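PDB 2QJV: inner membrane protein from Salmonella typhimurium LT2, which probably acts as an isomerase of the KduI/IolB family on glucuronate-type sugar acids, by analogy with IolB in inositol breakdown. Local coordinates for the interface of chains A and B and the interface of chains A and C. Coordinates in Å, arbitrary orientation; residue numbers count along the deposited sequence, not the author numbering. Chains: chain A/B/C, Uncharacterized IolB-like protein.

Contact 1: the interface of chains A and B. Residues chain A 13-15, 34; chain B 175-176.
A:Asn15 extends its side chain with CG anti to the backbone N (chi1 -170°), and B:Thr175 turns its methyl the same way, CG2 anti to its own N because OG1 sits beside that N at chi1 -52°. The first torsion carries the amide of A:Asn15 toward the bound water; the second points CG2 of B:Thr175 at the carbonyl O of A:Asn15, 3.3 Å away. A backbone hydrogen bond joins the chains here, at an interface of the deposited assembly that may or may not persist in solution. The N-H of A:Asn15 is donated to the carbonyl O of B:Ala176 over 2.9 Å, nearly straight at the hydrogen (167°) and approaching the oxygen almost head-on to its C=O bond. The same two residues also meet through a water, which lies 2.8 Å from the amide oxygen OD1 of A:Asn15. Thus both backbone polar groups of B:Ala176 are engaged, its O by A:Asn15 and its N by the water. A:Trp34, in strand 30-35, backs this arrangement from within chain A: CB of A:Asn15 rests 3.5 Å above the plane of the A:Trp34 indole, toward its rim, which should help to hold the loop residue in position. The indole also reaches across the contact, its CH2 packing 4.0 Å from the methyl CB of B:Ala176. On the other side of the water, the backbone N of B:Ala176 stands 3.0 Å from the water oxygen.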
# COMPACT_ATOMS: atom_id res chain seq x y z
N SER A 13 -14.88 -18.34 -19.66
CA SER A 13 -15.94 -19.36 -19.58
C SER A 13 -15.96 -20.06 -18.21
O SER A 13 -14.98 -20.02 -17.42
CB SER A 13 -15.81 -20.35 -20.73
OG SER A 13 -14.77 -21.23 -20.53
N GLY A 14 -17.08 -20.73 -17.94
CA GLY A 14 -17.27 -21.37 -16.65
C GLY A 14 -17.67 -20.42 -15.55
O GLY A 14 -18.42 -19.46 -15.78
N ASN A 15 -17.13 -20.65 -14.34
CA ASN A 15 -17.48 -19.87 -13.14
C ASN A 15 -16.63 -18.60 -13.05
O ASN A 15 -15.72 -18.50 -12.25
CB ASN A 15 -17.30 -20.77 -11.93
CG ASN A 15 -17.84 -20.19 -10.59
OD1 ASN A 15 -17.42 -20.68 -9.53
ND2 ASN A 15 -18.76 -19.22 -10.63
N TRP A 34 -21.80 -17.74 -14.06
CA TRP A 34 -21.47 -18.86 -14.88
C TRP A 34 -21.71 -18.47 -16.33
O TRP A 34 -22.77 -17.97 -16.66
CB TRP A 34 -22.29 -20.10 -14.50
CG TRP A 34 -21.93 -20.71 -13.18
CD1 TRP A 34 -22.46 -20.41 -11.96
CD2 TRP A 34 -21.00 -21.78 -12.96
NE1 TRP A 34 -21.90 -21.18 -11.00
CE2 TRP A 34 -21.00 -22.04 -11.58
CE3 TRP A 34 -20.17 -22.52 -13.79
CZ2 TRP A 34 -20.19 -23.01 -10.99
CZ3 TRP A 34 -19.37 -23.52 -13.21
CH2 TRP A 34 -19.38 -23.74 -11.82
N THR B 175 -10.46 -21.49 -11.18
CA THR B 175 -11.78 -21.36 -11.75
C THR B 175 -12.29 -22.71 -12.23
O THR B 175 -11.55 -23.45 -12.86
CB THR B 175 -11.77 -20.40 -12.97
OG1 THR B 175 -11.16 -19.16 -12.61
CG2 THR B 175 -13.20 -20.16 -13.53
N ALA B 176 -13.54 -23.02 -11.90
CA ALA B 176 -14.26 -24.18 -12.45
C ALA B 176 -14.61 -23.91 -13.93
O ALA B 176 -15.49 -23.09 -14.24
CB ALA B 176 -15.49 -24.49 -11.61
O HOH W 1 -14.79 -21.56 -9.57

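Contact 2: the interface of chains A and C. Residues chain A 234-237; chain C 165, 168, 263.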
# COMPACT_ATOMS: atom_id res chain seq x y z
N ILE A 234 -19.08 7.01 -17.67
CA ILE A 234 -18.21 7.67 -18.62
C ILE A 234 -18.89 7.82 -19.98
O ILE A 234 -19.47 6.86 -20.48
CB ILE A 234 -16.90 6.76 -18.75
CG1 ILE A 234 -16.15 6.71 -17.40
CG2 ILE A 234 -15.98 7.18 -19.85
CD1 ILE A 234 -15.68 8.02 -16.87
N ALA A 235 -18.83 9.02 -20.54
CA ALA A 235 -19.38 9.32 -21.87
C ALA A 235 -19.01 8.23 -22.90
O ALA A 235 -17.84 7.84 -23.03
CB ALA A 235 -18.93 10.69 -22.37
N GLY A 236 -20.02 7.75 -23.63
CA GLY A 236 -19.83 6.69 -24.63
C GLY A 236 -20.10 5.29 -24.15
O GLY A 236 -20.37 4.40 -24.97
N TYR A 237 -20.07 5.06 -22.84
CA TYR A 237 -20.28 3.73 -22.26
C TYR A 237 -21.44 3.63 -21.29
O TYR A 237 -21.36 4.05 -20.13
CB TYR A 237 -19.00 3.24 -21.59
CG TYR A 237 -17.87 3.10 -22.57
CD1 TYR A 237 -17.89 2.09 -23.54
CD2 TYR A 237 -16.78 3.96 -22.54
CE1 TYR A 237 -16.87 1.96 -24.45
CE2 TYR A 237 -15.73 3.84 -23.50
CZ TYR A 237 -15.80 2.84 -24.43
OH TYR A 237 -14.77 2.70 -25.33
N THR C 165 -18.10 13.89 -19.01
CA THR C 165 -16.74 13.44 -18.86
C THR C 165 -15.81 14.39 -19.66
O THR C 165 -16.13 14.73 -20.79
CB THR C 165 -16.54 11.99 -19.38
OG1 THR C 165 -17.65 11.14 -19.00
CG2 THR C 165 -15.18 11.43 -18.92
N TRP C 168 -11.25 13.64 -22.07
CA TRP C 168 -11.81 12.38 -22.53
C TRP C 168 -12.37 12.63 -23.95
O TRP C 168 -12.98 13.68 -24.18
CB TRP C 168 -12.90 11.92 -21.55
CG TRP C 168 -13.66 10.71 -21.96
CD1 TRP C 168 -14.87 10.69 -22.57
CD2 TRP C 168 -13.24 9.34 -21.84
NE1 TRP C 168 -15.25 9.39 -22.83
CE2 TRP C 168 -14.26 8.55 -22.40
CE3 TRP C 168 -12.10 8.71 -21.31
CZ2 TRP C 168 -14.17 7.15 -22.45
CZ3 TRP C 168 -12.03 7.33 -21.36
CH2 TRP C 168 -13.05 6.57 -21.91
N ILE C 263 -14.86 7.55 -29.89
CA ILE C 263 -15.73 8.57 -29.28
C ILE C 263 -15.51 9.95 -29.96
O ILE C 263 -16.39 10.79 -29.92
CB ILE C 263 -15.57 8.59 -27.72
CG1 ILE C 263 -16.05 7.23 -27.15
CG2 ILE C 263 -16.28 9.81 -27.07
CD1 ILE C 263 -15.86 7.03 -25.63
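Two hydrogen bonds tie A:Ala235 to chain C, one through each backbone polar group, where a loop of chain A meets its neighbour in a two-fold symmetric interface of the deposited assembly that may be biological. Its N-H is donated to the hydroxyl OG1 of C:Thr165 over 2.9 Å, almost perfectly straight (177° at the hydrogen). Its carbonyl O accepts the indole N-H of C:Trp168, with NE1 3.0 Å away; this bond is more bent, 143° at the hydrogen, and the donor is tilted from the carbonyl plane while the oxygen lies somewhat off the indole plane.

Ring contacts form a second group. With CG anti to its backbone N (chi1 174°), C:Trp168 sends its indole toward the chain A loop, where methyl CG2 of A:Ile234 sits over one face of the six-membered ring, offset toward the rim, as a CH-pi contact whose exact closeness is doubtful. A:Tyr237 approaches differently: the phenol and the indole meet at their edges, CE2 of A:Tyr237 being 3.8 Å from CZ2 of C:Trp168. One indole therefore uses a face, an edge and its N-H at once.

Aliphatic packing completes the patch. CD1 of C:Ile263 reaches the phenol at CE2 of A:Tyr237, 3.8 Å away, and also lies beside the carbonyl O of A:Ala235. At the opposite end, CG2 of C:Thr165 meets CD1 of A:Ile234 at 4.0 Å.

In the fold, A:Ile234 to A:Tyr237 form the short turn between strands 231-233 and 238-246. The facing chain contributes strand 165-166, the loop that leads on to nickel ligands C:His171 and C:His173, and 3-10 helix 258-263 near the C-terminus.

About 31 Å separates the C-alpha centres of contact 1 and contact 2, and they share no residue: chain A uses its N-terminal stretch and strand 30-35 in one, and a late turn in the other. The interface holding contact 2 is two-fold, so its patch recurs with the chains exchanged, whereas that of contact 1 is not an exact two-fold. Two separate surfaces could thus link each subunit to different neighbours within the deposited six-copy assembly, which may be the biological one. In sequence, residues 165-168 (used by chain C) and 175-176 (used by chain B) lie on either side of nickel ligands His171 and His173, so every copy carries both segments close together in its chain.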